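Local coordinates for protein hydrolase, haloacid dehalogenase-like family (Streptococcus pneumoniae, PDB 2FI1) that is probably a hydrolase of the haloacid dehalogenase-like family, with a calcium ion bound in its Rossmann-like domain, though its substrate is not established, at residues Lys5-Ile10 with Gly98-Leu103; Ser88-Asp93 with Asn183-Leu188; Glu126-Ser131 with Met143-Glu148. All blocks are in the same frame, centred on the assembly; numbering follows the deposited sequence.

Contact 1 (Lys5-Ile10 with Gly98-Leu103); sequences KYHDYI and GGRHFL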
loop_
_atom_site.group_PDB
_atom_site.type_symbol
_atom_site.label_atom_id
_atom_site.label_comp_id
_atom_site.label_asym_id
_atom_site.label_seq_id
_atom_site.Cartn_x
_atom_site.Cartn_y
_atom_site.Cartn_z
ATOM N N LYS A 5 -18.881 -12.376 3.598
ATOM C CA LYS A 5 -19.275 -11.337 4.561
ATOM C C LYS A 5 -19.447 -9.940 3.940
ATOM O O LYS A 5 -20.350 -9.193 4.321
ATOM C CB LYS A 5 -18.264 -11.290 5.719
ATOM C CG LYS A 5 -18.139 -12.614 6.507
ATOM C CD LYS A 5 -16.794 -12.750 7.229
ATOM C CE LYS A 5 -16.601 -14.140 7.827
ATOM N NZ LYS A 5 -17.530 -14.422 8.973
ATOM N N TYR A 6 -18.593 -9.599 2.979
ATOM C CA TYR A 6 -18.605 -8.273 2.366
ATOM C C TYR A 6 -18.656 -8.389 0.859
ATOM O O TYR A 6 -18.080 -9.312 0.298
ATOM C CB TYR A 6 -17.344 -7.507 2.762
ATOM C CG TYR A 6 -17.208 -7.299 4.240
ATOM C CD1 TYR A 6 -17.950 -6.325 4.890
ATOM C CD2 TYR A 6 -16.349 -8.084 4.997
ATOM C CE1 TYR A 6 -17.837 -6.133 6.258
ATOM C CE2 TYR A 6 -16.226 -7.902 6.357
ATOM C CZ TYR A 6 -16.967 -6.927 6.985
ATOM O OH TYR A 6 -16.823 -6.748 8.348
ATOM N N HIS A 7 -19.315 -7.430 0.211
ATOM C CA HIS A 7 -19.398 -7.379 -1.252
ATOM C C HIS A 7 -18.286 -6.520 -1.849
ATOM O O HIS A 7 -17.721 -6.865 -2.886
ATOM C CB HIS A 7 -20.756 -6.832 -1.714
ATOM C CG HIS A 7 -20.920 -6.796 -3.203
ATOM N ND1 HIS A 7 -21.164 -7.926 -3.957
ATOM C CD2 HIS A 7 -20.866 -5.767 -4.082
ATOM C CE1 HIS A 7 -21.272 -7.588 -5.231
ATOM N NE2 HIS A 7 -21.083 -6.285 -5.336
ATOM N N ASP A 8 -17.999 -5.404 -1.184
ATOM C CA ASP A 8 -17.102 -4.375 -1.691
ATOM C C ASP A 8 -15.904 -4.190 -0.771
ATOM O O ASP A 8 -16.036 -4.206 0.451
ATOM C CB ASP A 8 -17.871 -3.067 -1.839
ATOM C CG ASP A 8 -18.930 -3.145 -2.907
ATOM O OD1 ASP A 8 -18.639 -3.761 -3.953
ATOM O OD2 ASP A 8 -20.042 -2.605 -2.712
ATOM N N TYR A 9 -14.740 -4.021 -1.384
ATOM C CA TYR A 9 -13.470 -3.985 -0.693
ATOM C C TYR A 9 -12.749 -2.724 -1.146
ATOM O O TYR A 9 -12.467 -2.572 -2.331
ATOM C CB TYR A 9 -12.661 -5.254 -1.028
ATOM C CG TYR A 9 -13.335 -6.501 -0.501
ATOM C CD1 TYR A 9 -12.966 -7.048 0.715
ATOM C CD2 TYR A 9 -14.394 -7.092 -1.185
ATOM C CE1 TYR A 9 -13.587 -8.163 1.224
ATOM C CE2 TYR A 9 -15.036 -8.208 -0.672
ATOM C CZ TYR A 9 -14.621 -8.737 0.531
ATOM O OH TYR A 9 -15.272 -9.852 1.059
ATOM N N ILE A 10 -12.510 -1.808 -0.213
ATOM C CA ILE A 10 -11.823 -0.568 -0.519
ATOM C C ILE A 10 -10.413 -0.682 0.047
ATOM O O ILE A 10 -10.219 -0.678 1.266
ATOM C CB ILE A 10 -12.543 0.658 0.059
ATOM C CG1 ILE A 10 -13.977 0.751 -0.474
ATOM C CG2 ILE A 10 -11.765 1.921 -0.320
ATOM C CD1 ILE A 10 -14.766 1.911 0.108
ATOM N N GLY A 98 -18.171 -12.492 -6.822
ATOM C CA GLY A 98 -18.917 -11.314 -7.234
ATOM C C GLY A 98 -18.513 -10.046 -6.500
ATOM O O GLY A 98 -19.166 -9.009 -6.642
ATOM N N GLY A 99 -17.433 -10.107 -5.727
ATOM C CA GLY A 99 -16.963 -8.927 -5.015
ATOM C C GLY A 99 -16.394 -7.891 -5.955
ATOM O O GLY A 99 -15.998 -8.205 -7.077
ATOM N N ARG A 100 -16.392 -6.645 -5.494
ATOM C CA ARG A 100 -15.776 -5.537 -6.217
ATOM C C ARG A 100 -14.648 -4.968 -5.379
ATOM O O ARG A 100 -14.723 -4.951 -4.147
ATOM C CB ARG A 100 -16.764 -4.403 -6.514
ATOM C CG ARG A 100 -17.935 -4.813 -7.393
ATOM C CD ARG A 100 -18.828 -3.645 -7.712
ATOM N NE ARG A 100 -19.476 -3.111 -6.520
ATOM C CZ ARG A 100 -20.359 -2.115 -6.531
ATOM N NH1 ARG A 100 -20.713 -1.538 -7.668
ATOM N NH2 ARG A 100 -20.891 -1.699 -5.395
ATOM N N HIS A 101 -13.621 -4.482 -6.077
ATOM C CA HIS A 101 -12.448 -3.888 -5.479
ATOM C C HIS A 101 -12.346 -2.440 -5.899
ATOM O O HIS A 101 -12.547 -2.105 -7.058
ATOM C CB HIS A 101 -11.179 -4.593 -5.948
ATOM C CG HIS A 101 -11.148 -6.057 -5.667
ATOM N ND1 HIS A 101 -10.975 -6.572 -4.401
ATOM C CD2 HIS A 101 -11.256 -7.119 -6.501
ATOM C CE1 HIS A 101 -10.985 -7.893 -4.465
ATOM N NE2 HIS A 101 -11.150 -8.248 -5.725
ATOM N N PHE A 102 -11.991 -1.597 -4.939
ATOM C CA PHE A 102 -11.717 -0.184 -5.162
ATOM C C PHE A 102 -10.385 0.127 -4.522
ATOM O O PHE A 102 -9.935 -0.586 -3.626
ATOM C CB PHE A 102 -12.815 0.692 -4.557
ATOM C CG PHE A 102 -14.176 0.356 -5.068
ATOM C CD1 PHE A 102 -14.679 0.974 -6.195
ATOM C CD2 PHE A 102 -14.940 -0.617 -4.448
ATOM C CE1 PHE A 102 -15.936 0.639 -6.670
ATOM C CE2 PHE A 102 -16.183 -0.950 -4.931
ATOM C CZ PHE A 102 -16.676 -0.329 -6.032
ATOM N N LEU A 103 -9.743 1.199 -4.969
ATOM C CA LEU A 103 -8.471 1.614 -4.380
ATOM C C LEU A 103 -8.517 3.101 -4.113
ATOM O O LEU A 103 -8.956 3.858 -4.980
ATOM C CB LEU A 103 -7.305 1.289 -5.313
ATOM C CG LEU A 103 -5.863 1.460 -4.828
ATOM C CD1 LEU A 103 -5.514 0.467 -3.785
ATOM C CD2 LEU A 103 -4.929 1.284 -6.010
#
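Asp-8 and Arg-100 meet above the backbone of two neighbouring parallel strands with axes 4.8 Å apart. The backbone supplies three hydrogen bonds: Arg-100 N gives to His-7 O, Tyr-9 N to Arg-100 O at 2.9 Å, and Phe-102 N to Tyr-9 O at 2.8 Å. On the other side of the sheet, His-101 ND1 is hydrogen-bonded to Trp-11 NE1. The ionic part is a side-on, two-nitrogen salt bridge. Arg-100 NE reaches Asp-8 OD1 at 2.8 Å and NH2 reaches OD2 at 3.0 Å, both nearly in the guanidinium plane but about 30° out of the carboxylate plane, on the syn side of each oxygen. The bend at chi3 (-65°) turns NE back to OD1. NH2 also bonds to Tyr-150 O, tying the arginine to the loop after helix 141-149. Asp-8 OD1 also lies at the edge of the Phe-102 ring, near its plane and 3.9 Å from CE2, while the His-7 ring has Gly-99 CA over one face and His-7 NE2 3.7 Å from Arg-100 NE. The apolar contact is Ile-10 CG1 against Phe-102 CB, 4.2 Å apart. With both oxygens gripped, buried Asp-8 probably stays ionised, and the bridge fixes the rotation of the guanidinium.

Contact 2 (Ser88-Asp93 with Asn183-Leu188); sequences SDLLED and NLRQVL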
loop_
_atom_site.group_PDB
_atom_site.type_symbol
_atom_site.label_atom_id
_atom_site.label_comp_id
_atom_site.label_asym_id
_atom_site.label_seq_id
_atom_site.Cartn_x
_atom_site.Cartn_y
_atom_site.Cartn_z
ATOM N N SER A 88 -2.560 -11.355 -5.336
ATOM C CA SER A 88 -3.354 -11.573 -6.548
ATOM C C SER A 88 -4.356 -12.722 -6.374
ATOM O O SER A 88 -5.498 -12.627 -6.838
ATOM C CB SER A 88 -2.450 -11.755 -7.770
ATOM O OG SER A 88 -1.651 -12.894 -7.668
ATOM N N ASP A 89 -3.964 -13.768 -5.647
ATOM C CA ASP A 89 -4.885 -14.874 -5.368
ATOM C C ASP A 89 -6.070 -14.446 -4.502
ATOM O O ASP A 89 -7.178 -14.935 -4.663
ATOM C CB ASP A 89 -4.177 -16.028 -4.662
ATOM C CG ASP A 89 -3.291 -16.849 -5.579
ATOM O OD1 ASP A 89 -3.557 -16.923 -6.801
ATOM O OD2 ASP A 89 -2.339 -17.475 -5.053
ATOM N N LEU A 90 -5.837 -13.552 -3.535
ATOM C CA LEU A 90 -6.931 -13.083 -2.696
ATOM C C LEU A 90 -7.891 -12.215 -3.498
ATOM O O LEU A 90 -9.104 -12.360 -3.385
ATOM C CB LEU A 90 -6.418 -12.346 -1.449
ATOM C CG LEU A 90 -7.515 -11.773 -0.546
ATOM C CD1 LEU A 90 -8.483 -12.855 -0.097
ATOM C CD2 LEU A 90 -6.920 -11.074 0.666
ATOM N N LEU A 91 -7.343 -11.308 -4.302
ATOM C CA LEU A 91 -8.189 -10.495 -5.160
ATOM C C LEU A 91 -9.071 -11.388 -6.053
ATOM O O LEU A 91 -10.265 -11.145 -6.218
ATOM C CB LEU A 91 -7.349 -9.533 -5.999
ATOM C CG LEU A 91 -6.562 -8.490 -5.205
ATOM C CD1 LEU A 91 -5.703 -7.666 -6.153
ATOM C CD2 LEU A 91 -7.453 -7.568 -4.384
ATOM N N GLU A 92 -8.472 -12.449 -6.586
ATOM C CA GLU A 92 -9.220 -13.368 -7.450
ATOM C C GLU A 92 -10.312 -14.129 -6.704
ATOM O O GLU A 92 -11.438 -14.233 -7.188
ATOM C CB GLU A 92 -8.275 -14.346 -8.131
ATOM C CG GLU A 92 -8.936 -15.236 -9.190
ATOM C CD GLU A 92 -9.617 -14.460 -10.312
ATOM O OE1 GLU A 92 -9.288 -13.276 -10.558
ATOM O OE2 GLU A 92 -10.513 -15.039 -10.964
ATOM N N ASP A 93 -9.995 -14.638 -5.511
ATOM C CA ASP A 93 -10.997 -15.369 -4.756
ATOM C C ASP A 93 -12.200 -14.481 -4.449
ATOM O O ASP A 93 -13.339 -14.916 -4.489
ATOM C CB ASP A 93 -10.415 -15.932 -3.454
ATOM C CG ASP A 93 -9.498 -17.118 -3.667
ATOM O OD1 ASP A 93 -9.620 -17.814 -4.702
ATOM O OD2 ASP A 93 -8.652 -17.384 -2.791
ATOM N N ASN A 183 -3.735 -13.458 7.442
ATOM C CA ASN A 183 -4.647 -13.068 8.504
ATOM C C ASN A 183 -5.960 -12.499 7.984
ATOM O O ASN A 183 -7.017 -12.739 8.568
ATOM C CB ASN A 183 -4.001 -12.071 9.451
ATOM C CG ASN A 183 -4.823 -11.865 10.689
ATOM O OD1 ASN A 183 -5.132 -12.822 11.409
ATOM N ND2 ASN A 183 -5.215 -10.623 10.937
ATOM N N LEU A 184 -5.900 -11.730 6.898
ATOM C CA LEU A 184 -7.116 -11.222 6.284
ATOM C C LEU A 184 -7.969 -12.380 5.758
ATOM O O LEU A 184 -9.178 -12.395 5.949
ATOM C CB LEU A 184 -6.776 -10.235 5.170
ATOM C CG LEU A 184 -7.966 -9.634 4.410
ATOM C CD1 LEU A 184 -8.987 -9.042 5.335
ATOM C CD2 LEU A 184 -7.452 -8.590 3.439
ATOM N N ARG A 185 -7.331 -13.360 5.124
ATOM C CA ARG A 185 -8.058 -14.571 4.707
ATOM C C ARG A 185 -8.736 -15.246 5.889
ATOM O O ARG A 185 -9.876 -15.682 5.780
ATOM C CB ARG A 185 -7.116 -15.571 4.048
ATOM C CG ARG A 185 -6.714 -15.212 2.638
ATOM C CD ARG A 185 -5.893 -16.324 2.012
ATOM N NE ARG A 185 -5.671 -16.118 0.582
ATOM C CZ ARG A 185 -6.558 -16.388 -0.372
ATOM N NH1 ARG A 185 -7.772 -16.822 -0.082
ATOM N NH2 ARG A 185 -6.220 -16.174 -1.631
ATOM N N GLN A 186 -8.033 -15.347 7.017
ATOM C CA GLN A 186 -8.599 -15.999 8.205
ATOM C C GLN A 186 -9.844 -15.269 8.702
ATOM O O GLN A 186 -10.831 -15.899 9.074
ATOM C CB GLN A 186 -7.535 -16.107 9.307
ATOM C CG GLN A 186 -7.989 -16.745 10.626
ATOM C CD GLN A 186 -8.300 -18.231 10.521
ATOM O OE1 GLN A 186 -9.457 -18.642 10.690
ATOM N NE2 GLN A 186 -7.272 -19.051 10.286
ATOM N N VAL A 187 -9.815 -13.941 8.692
ATOM C CA VAL A 187 -10.966 -13.153 9.119
ATOM C C VAL A 187 -12.142 -13.302 8.142
ATOM O O VAL A 187 -13.305 -13.255 8.553
ATOM C CB VAL A 187 -10.557 -11.665 9.325
ATOM C CG1 VAL A 187 -11.765 -10.774 9.487
ATOM C CG2 VAL A 187 -9.627 -11.558 10.530
ATOM N N LEU A 188 -11.832 -13.486 6.860
ATOM C CA LEU A 188 -12.851 -13.587 5.806
ATOM C C LEU A 188 -13.310 -15.023 5.490
ATOM O O LEU A 188 -14.229 -15.197 4.684
ATOM C CB LEU A 188 -12.331 -12.950 4.515
ATOM C CG LEU A 188 -12.017 -11.448 4.533
ATOM C CD1 LEU A 188 -11.437 -11.032 3.190
ATOM C CD2 LEU A 188 -13.252 -10.650 4.863
#
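Arg-185 reaches across from helix 183-188 to Asp-93 on helix 88-93, and its guanidinium takes a single carboxylate oxygen end-on. NH1 lies 2.9 Å and NH2 3.0 Å from Asp-93 OD2, which sits close to the guanidinium plane. NH1 is met by the anti lone pair of Asp-93 OD2, whereas NH2 comes from above the carboxylate plane, and the two flat groups stand 72° apart. The arginine chain is extended from CG to NE, which carries NE across the gap between the helices; the turn at chi4 (-80°) then sets CZ and with it the guanidinium. On the way the chain runs alongside Leu-90, the two pointing opposite ways: Leu-90 CD1 sits 4.0 Å above the centre of the guanidinium, and Leu-90 CB is 3.8 Å from NH2. Leu-90 and Leu-184 cross at about a right angle with their CD2 atoms 3.8 Å apart. NH1 also forms a salt bridge with the C-terminal carboxylate, Ile-190 OXT, so the cation has two anionic partners. The two helices run nearly parallel, 21° apart with axes 11.6 Å from each other, and lie side by side on one face of the central sheet, where Leu-90 and Leu-184 both rest on Trp-11 of strand 8-11.

Contact 3 (Glu126-Ser131 with Met143-Glu148); sequences EVVTSS and MLYLRE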
loop_
_atom_site.group_PDB
_atom_site.type_symbol
_atom_site.label_atom_id
_atom_site.label_comp_id
_atom_site.label_asym_id
_atom_site.label_seq_id
_atom_site.Cartn_x
_atom_site.Cartn_y
_atom_site.Cartn_z
ATOM N N GLU A 126 -12.852 1.043 -9.601
ATOM C CA GLU A 126 -12.354 2.411 -9.692
ATOM C C GLU A 126 -11.154 2.582 -8.774
ATOM O O GLU A 126 -11.119 2.044 -7.659
ATOM C CB GLU A 126 -13.431 3.447 -9.354
ATOM C CG GLU A 126 -12.938 4.887 -9.565
ATOM C CD GLU A 126 -14.012 5.957 -9.534
ATOM O OE1 GLU A 126 -15.190 5.679 -9.825
ATOM O OE2 GLU A 126 -13.662 7.110 -9.213
ATOM N N VAL A 127 -10.168 3.311 -9.283
ATOM C CA VAL A 127 -8.984 3.722 -8.537
ATOM C C VAL A 127 -9.078 5.231 -8.332
ATOM O O VAL A 127 -9.167 5.988 -9.310
ATOM C CB VAL A 127 -7.687 3.374 -9.282
ATOM C CG1 VAL A 127 -6.476 3.907 -8.529
ATOM C CG2 VAL A 127 -7.572 1.875 -9.497
ATOM N N VAL A 128 -9.078 5.652 -7.073
ATOM C CA VAL A 128 -9.089 7.069 -6.702
ATOM C C VAL A 128 -7.648 7.451 -6.389
ATOM O O VAL A 128 -7.030 6.859 -5.505
ATOM C CB VAL A 128 -9.984 7.312 -5.477
ATOM C CG1 VAL A 128 -9.849 8.760 -4.980
ATOM C CG2 VAL A 128 -11.444 6.945 -5.797
ATOM N N THR A 129 -7.113 8.428 -7.128
ATOM C CA THR A 129 -5.797 8.996 -6.847
ATOM C C THR A 129 -5.986 10.461 -6.470
ATOM O O THR A 129 -7.108 10.951 -6.448
ATOM C CB THR A 129 -4.872 8.918 -8.073
ATOM O OG1 THR A 129 -5.292 9.880 -9.041
ATOM C CG2 THR A 129 -4.895 7.530 -8.698
ATOM N N SER A 130 -4.886 11.157 -6.195
ATOM C CA SER A 130 -4.978 12.577 -5.834
ATOM C C SER A 130 -5.671 13.411 -6.903
ATOM O O SER A 130 -6.274 14.439 -6.589
ATOM C CB SER A 130 -3.606 13.160 -5.558
ATOM O OG SER A 130 -2.806 13.163 -6.721
ATOM N N SER A 131 -5.609 12.969 -8.158
ATOM C CA SER A 131 -6.190 13.731 -9.255
ATOM C C SER A 131 -7.722 13.772 -9.218
ATOM O O SER A 131 -8.329 14.554 -9.936
ATOM C CB SER A 131 -5.701 13.204 -10.604
ATOM O OG SER A 131 -6.289 11.956 -10.891
ATOM N N MET A 143 -13.998 8.010 0.516
ATOM C CA MET A 143 -14.735 6.758 0.736
ATOM C C MET A 143 -16.259 7.001 0.692
ATOM O O MET A 143 -16.980 6.150 0.201
ATOM C CB MET A 143 -14.235 5.993 1.977
ATOM C CG MET A 143 -12.940 5.040 1.742
ATOM S SD MET A 143 -12.351 4.616 3.326
ATOM C CE MET A 143 -10.591 4.630 2.964
ATOM N N LEU A 144 -16.728 8.174 1.123
ATOM C CA LEU A 144 -18.146 8.523 0.963
ATOM C C LEU A 144 -18.512 8.693 -0.510
ATOM O O LEU A 144 -19.613 8.341 -0.934
ATOM C CB LEU A 144 -18.488 9.797 1.743
ATOM C CG LEU A 144 -18.511 9.620 3.265
ATOM C CD1 LEU A 144 -18.542 10.960 3.979
ATOM C CD2 LEU A 144 -19.686 8.746 3.713
ATOM N N TYR A 145 -17.591 9.235 -1.296
ATOM C CA TYR A 145 -17.782 9.340 -2.743
ATOM C C TYR A 145 -17.994 7.949 -3.347
ATOM O O TYR A 145 -18.900 7.744 -4.153
ATOM C CB TYR A 145 -16.585 10.043 -3.402
ATOM C CG TYR A 145 -16.342 9.706 -4.856
ATOM C CD1 TYR A 145 -17.081 10.295 -5.867
ATOM C CD2 TYR A 145 -15.325 8.823 -5.226
ATOM C CE1 TYR A 145 -16.840 10.003 -7.202
ATOM C CE2 TYR A 145 -15.074 8.518 -6.547
ATOM C CZ TYR A 145 -15.831 9.115 -7.546
ATOM O OH TYR A 145 -15.606 8.839 -8.872
ATOM N N LEU A 146 -17.142 6.996 -2.978
ATOM C CA LEU A 146 -17.280 5.635 -3.489
ATOM C C LEU A 146 -18.569 4.978 -3.009
ATOM O O LEU A 146 -19.251 4.297 -3.774
ATOM C CB LEU A 146 -16.079 4.775 -3.091
ATOM C CG LEU A 146 -14.754 5.089 -3.791
ATOM C CD1 LEU A 146 -13.644 4.242 -3.180
ATOM C CD2 LEU A 146 -14.850 4.891 -5.297
ATOM N N ARG A 147 -18.882 5.175 -1.738
ATOM C CA ARG A 147 -20.101 4.606 -1.162
ATOM C C ARG A 147 -21.346 5.095 -1.898
ATOM O O ARG A 147 -22.255 4.303 -2.183
ATOM C CB ARG A 147 -20.194 4.941 0.324
ATOM C CG ARG A 147 -21.442 4.418 1.005
ATOM C CD ARG A 147 -21.729 5.213 2.249
ATOM N NE ARG A 147 -21.382 4.447 3.431
ATOM C CZ ARG A 147 -22.230 3.683 4.115
ATOM N NH1 ARG A 147 -23.506 3.548 3.749
ATOM N NH2 ARG A 147 -21.789 3.031 5.178
ATOM N N GLU A 148 -21.392 6.387 -2.208
ATOM C CA GLU A 148 -22.522 6.970 -2.935
ATOM C C GLU A 148 -22.541 6.527 -4.396
ATOM O O GLU A 148 -23.560 6.062 -4.918
ATOM C CB GLU A 148 -22.474 8.505 -2.838
ATOM C CG GLU A 148 -23.611 9.236 -3.566
ATOM C CD GLU A 148 -23.520 10.755 -3.459
ATOM O OE1 GLU A 148 -23.145 11.270 -2.380
ATOM O OE2 GLU A 148 -23.842 11.437 -4.460
#
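In the Rossmann-like domain a helix layer packs on the parallel sheet, here helix 143-148 on the edge strand 126-128, and Glu-126 and Tyr-145 join the two tip to tip. Tyr-145 OH donates to Glu-126 OE2 over a short 2.6 Å, using the syn lone pair of that oxygen. OE2 lies at the edge of the phenol ring, in its plane, 3.3 Å from Tyr-145 CE2, while the carboxylate is turned 71° from the ring. Glu-126 has CG anti to its backbone N (chi1 -175°) and is extended beyond CG, which brings the carboxylate out to the hydroxyl. The other oxygen, OE1, is held by a salt bridge to Lys-149 NZ and a hydrogen bond to Tyr-150 OH. Lys-149 NZ also bonds to Tyr-145 OH, so the lysine contacts both the hydroxyl and the carboxylate where they meet and would tend to favour the ionised carboxylate. Next to this polar group, Val-128 presents one methyl to two partners: CG2 is 4.0 Å from Tyr-145 CE2 and 4.0 Å from Leu-146 CD2. Phe-134 packs against both Tyr-145 and Val-128. The strand and helix run nearly antiparallel, at 160°, with axes 10.7 Å apart. The helix forms the connection of the beta-alpha-beta crossover from strand 124-128 to strand 155-159, as in the three-layered Rossmann-like fold of haloacid dehalogenase enzymes.

From the N terminus, Lys-5-Ile-10 takes in most of strand 8-11, and the chain then runs through a largely helical insertion before Ser-88-Asp-93 begins contact 2. Gly-98-Leu-103 follows and closes contact 1 around a loop of 87 residues, placing strand 100-104 beside strand 8-11. Contact 3 opens and closes next, joining edge strand 124-128 to helix 141-149, and Asn-183-Leu-188 finally closes contact 2 near the C terminus. Contacts 1 and 2 thus cross, contacts 1 and 3 are in series, and contact 3 falls within the span of contact 2. A hydrogen bond from His-101 NE2 to Leu-91 O links contacts 1 and 2; Leu-103 backbone hydrogen bonds to Glu-126 and Val-128 extend the sheet to contact 3.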